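Local coordinates for protein short chain dehydrogenase (A0QTM2 homolog) (Mycobacterium thermoresistibile, PDB 3SC4) that probably catalyses NAD(P)-dependent oxidation or reduction of a substrate not yet identified, as a Rossmann-fold member of the short-chain dehydrogenase family, at residues G51-A56 with P69-I74; C97-S102 with A130-C135; E157-R162 with W273-N278; L150-R155 with T193-T198. One frame throughout, in Å; residues are numbered along the deposited sequence.

Interaction 1 (G51-A56 with P69-I74)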
loop_
_atom_site.group_PDB
_atom_site.type_symbol
_atom_site.label_atom_id
_atom_site.label_comp_id
_atom_site.label_asym_id
_atom_site.label_seq_id
_atom_site.Cartn_x
_atom_site.Cartn_y
_atom_site.Cartn_z
ATOM N N GLY B 51 10.724 -11.516 26.207
ATOM C CA GLY B 51 11.497 -10.314 25.997
ATOM C C GLY B 51 10.756 -9.015 26.214
ATOM O O GLY B 51 9.539 -8.970 26.166
ATOM N N THR B 52 11.530 -7.974 26.514
ATOM C CA THR B 52 11.098 -6.574 26.468
ATOM C C THR B 52 12.269 -5.800 25.863
ATOM O O THR B 52 13.357 -6.364 25.698
ATOM C CB THR B 52 10.842 -6.021 27.873
ATOM O OG1 THR B 52 12.089 -5.874 28.573
ATOM C CG2 THR B 52 9.907 -6.943 28.648
ATOM N N ILE B 53 12.076 -4.524 25.551
ATOM C CA ILE B 53 13.210 -3.688 25.115
ATOM C C ILE B 53 14.379 -3.713 26.115
ATOM O O ILE B 53 15.529 -3.707 25.700
ATOM C CB ILE B 53 12.817 -2.228 24.813
ATOM C CG1 ILE B 53 12.040 -1.598 25.982
ATOM C CG2 ILE B 53 12.006 -2.142 23.553
ATOM C CD1 ILE B 53 11.626 -0.136 25.729
ATOM N N TYR B 54 14.100 -3.798 27.408
ATOM C CA TYR B 54 15.172 -3.832 28.415
ATOM C C TYR B 54 15.993 -5.119 28.366
ATOM O O TYR B 54 17.225 -5.061 28.367
ATOM C CB TYR B 54 14.620 -3.537 29.835
ATOM C CG TYR B 54 13.959 -2.171 29.856
ATOM C CD1 TYR B 54 14.686 -1.026 29.532
ATOM C CD2 TYR B 54 12.592 -2.027 30.119
ATOM C CE1 TYR B 54 14.088 0.219 29.508
ATOM C CE2 TYR B 54 11.977 -0.772 30.088
ATOM C CZ TYR B 54 12.730 0.348 29.784
ATOM O OH TYR B 54 12.136 1.604 29.745
ATOM N N THR B 55 15.332 -6.273 28.291
ATOM C CA THR B 55 16.072 -7.531 28.152
ATOM C C THR B 55 16.750 -7.599 26.794
ATOM O O THR B 55 17.838 -8.165 26.679
ATOM C CB THR B 55 15.208 -8.804 28.358
ATOM O OG1 THR B 55 14.352 -9.021 27.215
ATOM C CG2 THR B 55 14.383 -8.705 29.673
ATOM N N ALA B 56 16.130 -7.025 25.766
ATOM C CA ALA B 56 16.804 -6.872 24.465
ATOM C C ALA B 56 18.074 -6.061 24.639
ATOM O O ALA B 56 19.125 -6.414 24.112
ATOM C CB ALA B 56 15.877 -6.199 23.433
ATOM N N PRO B 69 17.218 1.353 24.747
ATOM C CA PRO B 69 15.818 0.986 24.635
ATOM C C PRO B 69 14.971 2.214 24.827
ATOM O O PRO B 69 15.223 2.976 25.733
ATOM C CB PRO B 69 15.618 0.026 25.803
ATOM C CG PRO B 69 16.620 0.499 26.852
ATOM C CD PRO B 69 17.795 0.996 26.057
ATOM N N ILE B 70 13.982 2.404 23.965
ATOM C CA ILE B 70 13.105 3.575 24.001
ATOM C C ILE B 70 11.657 3.075 23.963
ATOM O O ILE B 70 11.290 2.260 23.108
ATOM C CB ILE B 70 13.359 4.472 22.772
ATOM C CG1 ILE B 70 14.840 4.852 22.722
ATOM C CG2 ILE B 70 12.462 5.706 22.791
ATOM C CD1 ILE B 70 15.292 5.499 21.456
ATOM N N VAL B 71 10.850 3.547 24.903
ATOM C CA VAL B 71 9.417 3.336 24.841
ATOM C C VAL B 71 8.779 4.333 23.876
ATOM O O VAL B 71 8.917 5.547 24.048
ATOM C CB VAL B 71 8.770 3.497 26.203
ATOM C CG1 VAL B 71 7.235 3.656 26.056
ATOM C CG2 VAL B 71 9.147 2.307 27.079
ATOM N N GLY B 72 8.093 3.814 22.854
ATOM C CA GLY B 72 7.346 4.665 21.937
ATOM C C GLY B 72 6.451 3.916 20.976
ATOM O O GLY B 72 6.850 2.959 20.379
ATOM N N ASP B 73 5.234 4.398 20.823
ATOM C CA ASP B 73 4.263 3.841 19.886
ATOM C C ASP B 73 4.574 4.331 18.462
ATOM O O ASP B 73 4.414 5.518 18.142
ATOM C CB ASP B 73 2.838 4.247 20.323
ATOM C CG ASP B 73 1.749 3.495 19.564
ATOM O OD1 ASP B 73 2.077 2.848 18.547
ATOM O OD2 ASP B 73 0.570 3.562 19.975
ATOM N N ILE B 74 5.002 3.412 17.612
ATOM C CA ILE B 74 5.296 3.718 16.199
ATOM C C ILE B 74 4.099 4.325 15.445
ATOM O O ILE B 74 4.267 4.875 14.369
ATOM C CB ILE B 74 5.697 2.433 15.463
ATOM C CG1 ILE B 74 6.172 2.694 14.041
ATOM C CG2 ILE B 74 4.495 1.450 15.416
ATOM C CD1 ILE B 74 6.757 1.416 13.379
#
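Ile53 and Tyr54, in the first turn of helix 53-63, lean side by side over the end of strand 66-71. The Ile53 CG1 branch sits in the crowded position between backbone N and carbonyl carbon (chi1 52°) and then runs on fully extended. Its CB rests on Pro69 CB at 3.7 Å, the two side chains crossing obliquely. Further out, Ile53 CD1 slides past the backbone to lie 3.6 Å from Ile70 O and 3.7 Å from Val71 CG2. Tyr54 crosses the pyrrolidine of Pro69 at about a right angle, with Tyr54 CD1 3.6 Å from Pro69 CG. One face of its ring is covered by Ile53 CG1, and Tyr54 OH approaches Val71 CG2 at 4.1 Å. No hydrogen bond joins the segments; side-chain carbons make most of the contact. The helix start is fixed by a capping box: Thr55 N donates to Thr52 OG1 (3.3 Å) and Thr52 N to Thr55 OG1 (3.1 Å). Within the beta-alpha-beta unit of strand 35-40, helix 53-63 and strand 66-71, this closes the helix onto an edge strand of this chain's sheet: Ile53 also touches Ala40 of strand 35-40, while Ile70 turns from the helix toward Ala83 and Thr87 of helix 77-91.

Interaction 2 (C97-S102 with A130-C135)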
loop_
_atom_site.group_PDB
_atom_site.type_symbol
_atom_site.label_atom_id
_atom_site.label_comp_id
_atom_site.label_asym_id
_atom_site.label_seq_id
_atom_site.Cartn_x
_atom_site.Cartn_y
_atom_site.Cartn_z
ATOM N N CYS B 97 18.773 2.281 9.510
ATOM C CA CYS B 97 17.387 2.281 9.915
ATOM C C CYS B 97 16.784 0.955 9.475
ATOM O O CYS B 97 16.753 0.665 8.281
ATOM C CB CYS B 97 16.658 3.420 9.225
ATOM S SG CYS B 97 14.883 3.451 9.577
ATOM N N VAL B 98 16.364 0.131 10.426
ATOM C CA VAL B 98 15.709 -1.125 10.093
ATOM C C VAL B 98 14.247 -1.041 10.475
ATOM O O VAL B 98 13.925 -0.853 11.622
ATOM C CB VAL B 98 16.330 -2.317 10.814
ATOM C CG1 VAL B 98 15.486 -3.555 10.578
ATOM C CG2 VAL B 98 17.758 -2.531 10.346
ATOM N N ASN B 99 13.371 -1.182 9.490
ATOM C CA ASN B 99 11.933 -1.232 9.717
ATOM C C ASN B 99 11.494 -2.675 9.863
ATOM O O ASN B 99 11.289 -3.381 8.868
ATOM C CB ASN B 99 11.172 -0.561 8.567
ATOM C CG ASN B 99 11.482 0.909 8.455
ATOM O OD1 ASN B 99 11.207 1.670 9.367
ATOM N ND2 ASN B 99 12.064 1.311 7.341
ATOM N N ASN B 100 11.380 -3.102 11.120
ATOM C CA ASN B 100 11.002 -4.482 11.458
ATOM C C ASN B 100 9.646 -4.608 12.172
ATOM O O ASN B 100 9.059 -5.646 12.128
ATOM C CB ASN B 100 12.128 -5.134 12.280
ATOM C CG ASN B 100 11.679 -6.421 13.019
ATOM O OD1 ASN B 100 11.334 -7.430 12.384
ATOM N ND2 ASN B 100 11.668 -6.366 14.365
ATOM N N ALA B 101 9.139 -3.565 12.802
ATOM C CA ALA B 101 7.845 -3.644 13.491
ATOM C C ALA B 101 6.797 -4.201 12.544
ATOM O O ALA B 101 6.741 -3.819 11.376
ATOM C CB ALA B 101 7.421 -2.299 13.992
ATOM N N SER B 102 5.973 -5.115 13.042
ATOM C CA SER B 102 5.040 -5.794 12.182
ATOM C C SER B 102 3.747 -6.132 12.865
ATOM O O SER B 102 3.593 -5.978 14.058
ATOM C CB SER B 102 5.682 -7.051 11.600
ATOM O OG SER B 102 5.851 -8.028 12.600
ATOM N N ALA B 130 6.852 6.822 8.690
ATOM C CA ALA B 130 7.203 7.766 9.773
ATOM C C ALA B 130 8.628 7.533 10.314
ATOM O O ALA B 130 9.421 8.462 10.442
ATOM C CB ALA B 130 6.173 7.678 10.905
ATOM N N VAL B 131 8.948 6.283 10.608
ATOM C CA VAL B 131 10.280 5.946 11.087
ATOM C C VAL B 131 11.353 6.332 10.055
ATOM O O VAL B 131 12.354 6.959 10.427
ATOM C CB VAL B 131 10.385 4.436 11.429
ATOM C CG1 VAL B 131 11.833 3.969 11.478
ATOM C CG2 VAL B 131 9.673 4.139 12.750
ATOM N N SER B 132 11.141 5.967 8.780
ATOM C CA SER B 132 12.119 6.243 7.738
ATOM C C SER B 132 12.269 7.738 7.535
ATOM O O SER B 132 13.366 8.233 7.462
ATOM C CB SER B 132 11.759 5.566 6.402
ATOM O OG SER B 132 11.757 4.132 6.479
ATOM N N GLN B 133 11.159 8.462 7.472
ATOM C CA GLN B 133 11.183 9.891 7.265
ATOM C C GLN B 133 11.942 10.575 8.364
ATOM O O GLN B 133 12.717 11.522 8.132
ATOM C CB GLN B 133 9.764 10.443 7.246
ATOM C CG GLN B 133 9.656 11.964 7.072
ATOM C CD GLN B 133 8.222 12.429 7.250
ATOM O OE1 GLN B 133 7.670 12.344 8.348
ATOM N NE2 GLN B 133 7.602 12.897 6.169
ATOM N N SER B 134 11.700 10.128 9.579
ATOM C CA SER B 134 12.287 10.806 10.712
ATOM C C SER B 134 13.793 10.520 10.790
ATOM O O SER B 134 14.564 11.390 11.198
ATOM C CB SER B 134 11.554 10.421 11.989
ATOM O OG SER B 134 12.198 10.967 13.102
ATOM N N CYS B 135 14.207 9.322 10.373
ATOM C CA CYS B 135 15.624 8.964 10.349
ATOM C C CYS B 135 16.427 9.676 9.248
ATOM O O CYS B 135 17.595 10.028 9.457
ATOM C CB CYS B 135 15.787 7.449 10.190
ATOM S SG CYS B 135 15.523 6.468 11.721
#
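Cys97 and Asn99, two residues apart on strand 96-99, both project into helix 114-135, whose residues 130-135 run nearly antiparallel to residues 97-99 (173°), these short axes 9.0 Å apart. The dense part is sulphur and methyl: Cys97 SG, anti to its backbone N, meets Val131 CG1 at 3.6 Å and Cys135 SG at 3.8 Å, two thiols in van der Waals contact, not a disulphide. Val131 CG1 is shared, since the Asn99 amide comes at it tip to tip, OD1 3.2 Å away. The amide's other arm makes the polar link: Asn99 ND2 donates to Ser132 OG over 3.0 Å, the hydroxyl lying 21° out of the amide plane. Thr128 O is the stronger partner of Ser132 OG; Thr149 OG1 also bonds Asn99 ND2, giving it two hydroxyl partners. Beyond Asn99 the contact loosens: residues 100-102 miss residues 130-135, and Ala101 and Ser102 pack instead on Ile123 and Gln124, earlier in the helix. Gln133 turns to the second subunit and bonds Ile109 O there. Asn99 to Ser102 form the Asn-Asn-Ala-Ser counterpart of the Asn-Asn-Ala-Gly motif of short-chain dehydrogenases; Asn100 N and Ala101 N bond Ser15 OG, tying this central Rossmann strand to strand 11-15.

Interaction 3 (E157-R162 with W273-N278)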
loop_
_atom_site.group_PDB
_atom_site.type_symbol
_atom_site.label_atom_id
_atom_site.label_comp_id
_atom_site.label_asym_id
_atom_site.label_seq_id
_atom_site.Cartn_x
_atom_site.Cartn_y
_atom_site.Cartn_z
ATOM N N GLU B 157 0.968 -11.774 -9.579
ATOM C CA GLU B 157 0.168 -12.900 -10.026
ATOM C C GLU B 157 -0.948 -13.118 -8.984
ATOM O O GLU B 157 -0.740 -12.924 -7.782
ATOM C CB GLU B 157 1.019 -14.172 -10.195
ATOM C CG GLU B 157 2.241 -14.024 -11.164
ATOM C CD GLU B 157 3.537 -13.460 -10.501
ATOM O OE1 GLU B 157 3.621 -13.268 -9.267
ATOM O OE2 GLU B 157 4.494 -13.179 -11.249
ATOM N N PRO B 158 -2.151 -13.465 -9.455
ATOM C CA PRO B 158 -3.334 -13.618 -8.590
ATOM C C PRO B 158 -3.138 -14.391 -7.283
ATOM O O PRO B 158 -3.650 -13.975 -6.247
ATOM C CB PRO B 158 -4.315 -14.346 -9.504
ATOM C CG PRO B 158 -4.019 -13.744 -10.849
ATOM C CD PRO B 158 -2.519 -13.527 -10.887
ATOM N N LYS B 159 -2.401 -15.494 -7.323
ATOM C CA LYS B 159 -2.240 -16.313 -6.121
ATOM C C LYS B 159 -1.621 -15.509 -4.979
ATOM O O LYS B 159 -1.895 -15.784 -3.817
ATOM C CB LYS B 159 -1.438 -17.601 -6.391
ATOM C CG LYS B 159 -0.047 -17.415 -7.039
ATOM C CD LYS B 159 0.821 -18.704 -6.907
ATOM C CE LYS B 159 1.716 -18.951 -8.152
ATOM N NZ LYS B 159 2.260 -20.384 -8.253
ATOM N N TRP B 160 -0.821 -14.502 -5.309
ATOM C CA TRP B 160 -0.085 -13.740 -4.297
ATOM C C TRP B 160 -0.842 -12.542 -3.747
ATOM O O TRP B 160 -0.366 -11.912 -2.821
ATOM C CB TRP B 160 1.208 -13.231 -4.868
ATOM C CG TRP B 160 2.080 -14.276 -5.423
ATOM C CD1 TRP B 160 2.529 -14.356 -6.699
ATOM C CD2 TRP B 160 2.642 -15.390 -4.725
ATOM N NE1 TRP B 160 3.341 -15.448 -6.850
ATOM C CE2 TRP B 160 3.418 -16.114 -5.660
ATOM C CE3 TRP B 160 2.552 -15.859 -3.419
ATOM C CZ2 TRP B 160 4.114 -17.290 -5.328
ATOM C CZ3 TRP B 160 3.250 -17.057 -3.082
ATOM C CH2 TRP B 160 4.016 -17.742 -4.036
ATOM N N LEU B 161 -2.002 -12.222 -4.314
ATOM C CA LEU B 161 -2.719 -11.017 -3.947
ATOM C C LEU B 161 -3.732 -11.298 -2.837
ATOM O O LEU B 161 -4.836 -10.838 -2.862
ATOM C CB LEU B 161 -3.383 -10.387 -5.180
ATOM C CG LEU B 161 -2.363 -9.885 -6.211
ATOM C CD1 LEU B 161 -3.018 -9.429 -7.528
ATOM C CD2 LEU B 161 -1.510 -8.780 -5.639
ATOM N N ARG B 162 -3.281 -11.971 -1.807
ATOM C CA ARG B 162 -4.142 -12.642 -0.850
ATOM C C ARG B 162 -3.240 -12.964 0.346
ATOM O O ARG B 162 -2.053 -13.264 0.145
ATOM C CB ARG B 162 -4.573 -13.955 -1.464
ATOM C CG ARG B 162 -6.008 -14.320 -1.267
ATOM C CD ARG B 162 -6.399 -15.556 -2.119
ATOM N NE ARG B 162 -7.743 -15.996 -1.759
ATOM C CZ ARG B 162 -8.417 -16.981 -2.347
ATOM N NH1 ARG B 162 -7.895 -17.657 -3.359
ATOM N NH2 ARG B 162 -9.633 -17.290 -1.911
ATOM N N TRP B 273 4.717 -15.426 -0.374
ATOM C CA TRP B 273 5.333 -14.670 -1.472
ATOM C C TRP B 273 6.625 -15.290 -1.993
ATOM O O TRP B 273 7.398 -14.631 -2.650
ATOM C CB TRP B 273 5.503 -13.155 -1.119
ATOM C CG TRP B 273 4.183 -12.535 -0.830
ATOM C CD1 TRP B 273 3.150 -12.425 -1.701
ATOM C CD2 TRP B 273 3.713 -12.002 0.420
ATOM N NE1 TRP B 273 2.068 -11.855 -1.092
ATOM C CE2 TRP B 273 2.383 -11.561 0.207
ATOM C CE3 TRP B 273 4.288 -11.815 1.684
ATOM C CZ2 TRP B 273 1.602 -10.976 1.222
ATOM C CZ3 TRP B 273 3.498 -11.234 2.702
ATOM C CH2 TRP B 273 2.166 -10.819 2.444
ATOM N N VAL B 274 6.819 -16.577 -1.732
ATOM C CA VAL B 274 8.014 -17.283 -2.148
ATOM C C VAL B 274 7.644 -18.625 -2.757
ATOM O O VAL B 274 6.784 -19.352 -2.231
ATOM C CB VAL B 274 8.968 -17.456 -0.961
ATOM C CG1 VAL B 274 10.089 -18.457 -1.297
ATOM C CG2 VAL B 274 9.535 -16.087 -0.572
ATOM N N ASP B 275 8.289 -18.952 -3.873
ATOM C CA ASP B 275 8.008 -20.224 -4.583
ATOM C C ASP B 275 8.752 -21.405 -4.005
ATOM O O ASP B 275 8.249 -22.508 -4.045
ATOM C CB ASP B 275 8.369 -20.124 -6.086
ATOM C CG ASP B 275 7.327 -19.330 -6.911
ATOM O OD1 ASP B 275 6.100 -19.539 -6.670
ATOM O OD2 ASP B 275 7.751 -18.523 -7.795
ATOM N N SER B 276 9.965 -21.181 -3.509
ATOM C CA SER B 276 10.852 -22.281 -3.110
ATOM C C SER B 276 11.599 -21.982 -1.840
ATOM O O SER B 276 12.011 -20.868 -1.620
ATOM C CB SER B 276 11.909 -22.552 -4.202
ATOM O OG SER B 276 11.303 -22.775 -5.463
ATOM N N PRO B 277 11.837 -22.998 -1.020
ATOM C CA PRO B 277 12.577 -22.764 0.217
ATOM C C PRO B 277 14.052 -22.419 0.017
ATOM O O PRO B 277 14.648 -21.827 0.902
ATOM C CB PRO B 277 12.416 -24.081 0.969
ATOM C CG PRO B 277 12.191 -25.081 -0.108
ATOM C CD PRO B 277 11.461 -24.414 -1.191
ATOM N N ASN B 278 14.621 -22.757 -1.137
ATOM C CA ASN B 278 16.023 -22.443 -1.438
ATOM C C ASN B 278 16.167 -21.663 -2.728
ATOM O O ASN B 278 15.272 -21.679 -3.571
ATOM C CB ASN B 278 16.855 -23.708 -1.514
ATOM C CG ASN B 278 16.960 -24.408 -0.180
ATOM O OD1 ASN B 278 17.067 -23.776 0.858
ATOM N ND2 ASN B 278 16.945 -25.721 -0.206
#
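Trp160 and Trp273 both carry CG anti to the carbonyl carbon (chi1 -56° and -60°), bringing two indoles from distant parts of the chain together. Trp160 closes the short 3-10 turn 158-160 in the loop between strand 146-149 and helix 164-183 of the Rossmann fold; Trp273 belongs to the irregular C-terminal region. Although CB of Trp273 heads away from the loop, its ring folds back so that NE1 reaches the backbone of Trp160. The rings meet obliquely, with Trp160 CB 3.8 Å from Trp273 CD1. Backbone covers one face of the Trp160 ring, where CE3 lies 3.6 Å from Trp273 CA, and Lys159 CG covers the opposite face. At the ring edge, Asp275 OD1 sits 3.3 Å from Trp160 CZ2, where the positive rim of the indole would favour an oxygen. The principal partner of this carboxylate is Arg155, in a salt bridge; Lys159 NZ is 4.2 Å from Asp275 OD1, too far for another. Leu161, the centre of an inverse gamma turn, packs on Leu178 of the second subunit. Residues 157-162 and 273-278 share one hydrogen bond, Trp273 NE1 to Trp160 O, 3.0 Å and 158°, in the indole plane and on a carbonyl lone pair.

Interaction 4 (L150-R155 with T193-T198)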
loop_
_atom_site.group_PDB
_atom_site.type_symbol
_atom_site.label_atom_id
_atom_site.label_comp_id
_atom_site.label_asym_id
_atom_site.label_seq_id
_atom_site.Cartn_x
_atom_site.Cartn_y
_atom_site.Cartn_z
ATOM N N LEU B 150 11.754 -4.906 6.299
ATOM C CA LEU B 150 11.559 -6.344 6.393
ATOM C C LEU B 150 10.204 -6.677 5.789
ATOM O O LEU B 150 9.173 -6.749 6.500
ATOM C CB LEU B 150 11.722 -6.803 7.842
ATOM C CG LEU B 150 13.185 -7.110 8.250
ATOM C CD1 LEU B 150 14.260 -6.220 7.600
ATOM C CD2 LEU B 150 13.379 -7.169 9.747
ATOM N N SER B 151 10.215 -6.851 4.459
ATOM C CA SER B 151 8.985 -6.977 3.676
ATOM C C SER B 151 9.315 -7.663 2.369
ATOM O O SER B 151 10.482 -7.779 2.027
ATOM C CB SER B 151 8.387 -5.600 3.442
ATOM O OG SER B 151 9.266 -4.841 2.643
ATOM N N PRO B 152 8.292 -8.133 1.634
ATOM C CA PRO B 152 8.532 -9.055 0.542
ATOM C C PRO B 152 8.592 -8.372 -0.800
ATOM O O PRO B 152 8.149 -7.230 -0.918
ATOM C CB PRO B 152 7.277 -9.916 0.572
ATOM C CG PRO B 152 6.187 -8.952 0.945
ATOM C CD PRO B 152 6.845 -7.885 1.811
ATOM N N PRO B 153 9.105 -9.067 -1.815
ATOM C CA PRO B 153 8.963 -8.598 -3.200
ATOM C C PRO B 153 7.507 -8.507 -3.575
ATOM O O PRO B 153 6.688 -9.279 -3.042
ATOM C CB PRO B 153 9.594 -9.716 -4.050
ATOM C CG PRO B 153 10.322 -10.572 -3.114
ATOM C CD PRO B 153 9.667 -10.418 -1.753
ATOM N N ILE B 154 7.217 -7.574 -4.479
ATOM C CA ILE B 154 5.893 -7.320 -4.976
ATOM C C ILE B 154 5.664 -8.349 -6.059
ATOM O O ILE B 154 6.270 -8.291 -7.131
ATOM C CB ILE B 154 5.732 -5.935 -5.584
ATOM C CG1 ILE B 154 6.216 -4.830 -4.621
ATOM C CG2 ILE B 154 4.311 -5.727 -6.032
ATOM C CD1 ILE B 154 5.480 -4.705 -3.340
ATOM N N ARG B 155 4.770 -9.286 -5.755
ATOM C CA ARG B 155 4.347 -10.342 -6.669
ATOM C C ARG B 155 2.881 -10.077 -7.047
ATOM O O ARG B 155 2.019 -9.975 -6.176
ATOM C CB ARG B 155 4.448 -11.681 -5.942
ATOM C CG ARG B 155 5.877 -12.071 -5.510
ATOM C CD ARG B 155 6.493 -12.869 -6.626
ATOM N NE ARG B 155 6.984 -14.121 -6.111
ATOM C CZ ARG B 155 7.086 -15.250 -6.795
ATOM N NH1 ARG B 155 6.712 -15.355 -8.056
ATOM N NH2 ARG B 155 7.586 -16.300 -6.169
ATOM N N THR B 193 14.618 -3.973 0.595
ATOM C CA THR B 193 13.784 -4.845 1.421
ATOM C C THR B 193 14.439 -6.211 1.520
ATOM O O THR B 193 15.217 -6.603 0.646
ATOM C CB THR B 193 12.370 -5.004 0.842
ATOM O OG1 THR B 193 12.462 -5.696 -0.401
ATOM C CG2 THR B 193 11.696 -3.647 0.618
ATOM N N LEU B 194 14.085 -6.951 2.568
ATOM C CA LEU B 194 14.691 -8.259 2.828
ATOM C C LEU B 194 13.672 -9.170 3.446
ATOM O O LEU B 194 13.029 -8.785 4.444
ATOM C CB LEU B 194 15.895 -8.099 3.766
ATOM C CG LEU B 194 16.746 -9.322 4.094
ATOM C CD1 LEU B 194 17.372 -9.860 2.815
ATOM C CD2 LEU B 194 17.832 -9.024 5.197
ATOM N N TRP B 195 13.562 -10.381 2.892
ATOM C CA TRP B 195 12.495 -11.333 3.213
ATOM C C TRP B 195 13.041 -12.778 3.171
ATOM O O TRP B 195 13.837 -13.110 2.296
ATOM C CB TRP B 195 11.389 -11.162 2.170
ATOM C CG TRP B 195 10.054 -11.810 2.487
ATOM C CD1 TRP B 195 9.463 -12.815 1.800
ATOM C CD2 TRP B 195 9.125 -11.416 3.493
ATOM N NE1 TRP B 195 8.249 -13.100 2.334
ATOM C CE2 TRP B 195 8.019 -12.263 3.387
ATOM C CE3 TRP B 195 9.143 -10.451 4.505
ATOM C CZ2 TRP B 195 6.919 -12.182 4.251
ATOM C CZ3 TRP B 195 8.056 -10.359 5.366
ATOM C CH2 TRP B 195 6.954 -11.228 5.233
ATOM N N PRO B 196 12.620 -13.646 4.097
ATOM C CA PRO B 196 13.170 -14.984 4.139
ATOM C C PRO B 196 12.349 -15.958 3.298
ATOM O O PRO B 196 11.158 -15.776 3.129
ATOM C CB PRO B 196 13.050 -15.333 5.617
ATOM C CG PRO B 196 11.798 -14.673 6.036
ATOM C CD PRO B 196 11.645 -13.443 5.178
ATOM N N ARG B 197 12.970 -17.008 2.795
ATOM C CA ARG B 197 12.269 -17.924 1.905
ATOM C C ARG B 197 11.398 -18.913 2.646
ATOM O O ARG B 197 10.476 -19.476 2.056
ATOM C CB ARG B 197 13.253 -18.731 1.043
ATOM C CG ARG B 197 13.799 -17.986 -0.112
ATOM C CD ARG B 197 14.575 -18.904 -1.024
ATOM N NE ARG B 197 14.943 -18.219 -2.255
ATOM C CZ ARG B 197 14.292 -18.304 -3.414
ATOM N NH1 ARG B 197 13.203 -19.048 -3.558
ATOM N NH2 ARG B 197 14.737 -17.631 -4.457
ATOM N N THR B 198 11.722 -19.182 3.904
ATOM C CA THR B 198 10.962 -20.129 4.695
ATOM C C THR B 198 10.342 -19.393 5.860
ATOM O O THR B 198 10.681 -18.240 6.111
ATOM C CB THR B 198 11.869 -21.195 5.280
ATOM O OG1 THR B 198 12.621 -20.620 6.362
ATOM C CG2 THR B 198 12.804 -21.759 4.208
HETATM O O HOH W 1 12.184 -8.415 -0.058
#
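Pro152 sets its CA-CB edge over one face of Trp195 at the C-terminal end of strand 190-195, in the parallel sheet of a Rossmann fold. Pro152 CB stands 3.6 Å above the centroid of the five-membered ring, 3° off the normal, a CH-pi contact. Pro196 CD covers the opposite face, so the indole is sandwiched between prolines. Trp195 CG is anti to the backbone N (chi1 -166°), which lays the ring along the loop: CE3 is 3.5 Å from Ser151 C, and Leu150 O meets the ring edge. On the strand side, Leu150 CA makes a CA-H...O contact of 3.5 Å with Leu194 O, where strands 146-149 and 190-195 part, and Ser151 OG touches Thr193 CG2 at 3.4 Å. A second shell fixes these groups. Trp195 NE1 is bonded to Leu272 O, setting the indole's rotation; Ser151 OG is bonded to Thr174 OG1 of helix 164-183. Leu150 O is held by Lys170 NZ, the lysine of the YxxxK sequence of short-chain dehydrogenases, placing the loop beside that signature. A water bridges the segments: it donates to Ser151 O and accepts from Thr193 OG1, each bond 2.8 Å long.

Interactions 1, 2 and 4 all reach one parallel sheet, while interaction 3 lies beyond it, between a loop and the C-terminal region. Interaction 1 touches interaction 2 through Ile74, whose CD1 lies 3.8 Å from Ala101 CB. Interaction 2 joins interaction 4 by a probable hydrogen bond, Asn99 O to Leu150 N at 3.0 Å; the Asn-Asn-Ala-Ser end and the loop bonded to Lys170 probably border the cofactor and active site, as in this family. Interactions 3 and 4, centres about 10 Å apart, interlock along the chain through Arg155 and Arg197, whose NH1 probably bonds Ser276 O. Interactions 1 and 3 lie on opposite sides of the chain's centre, their centres about 33 Å apart.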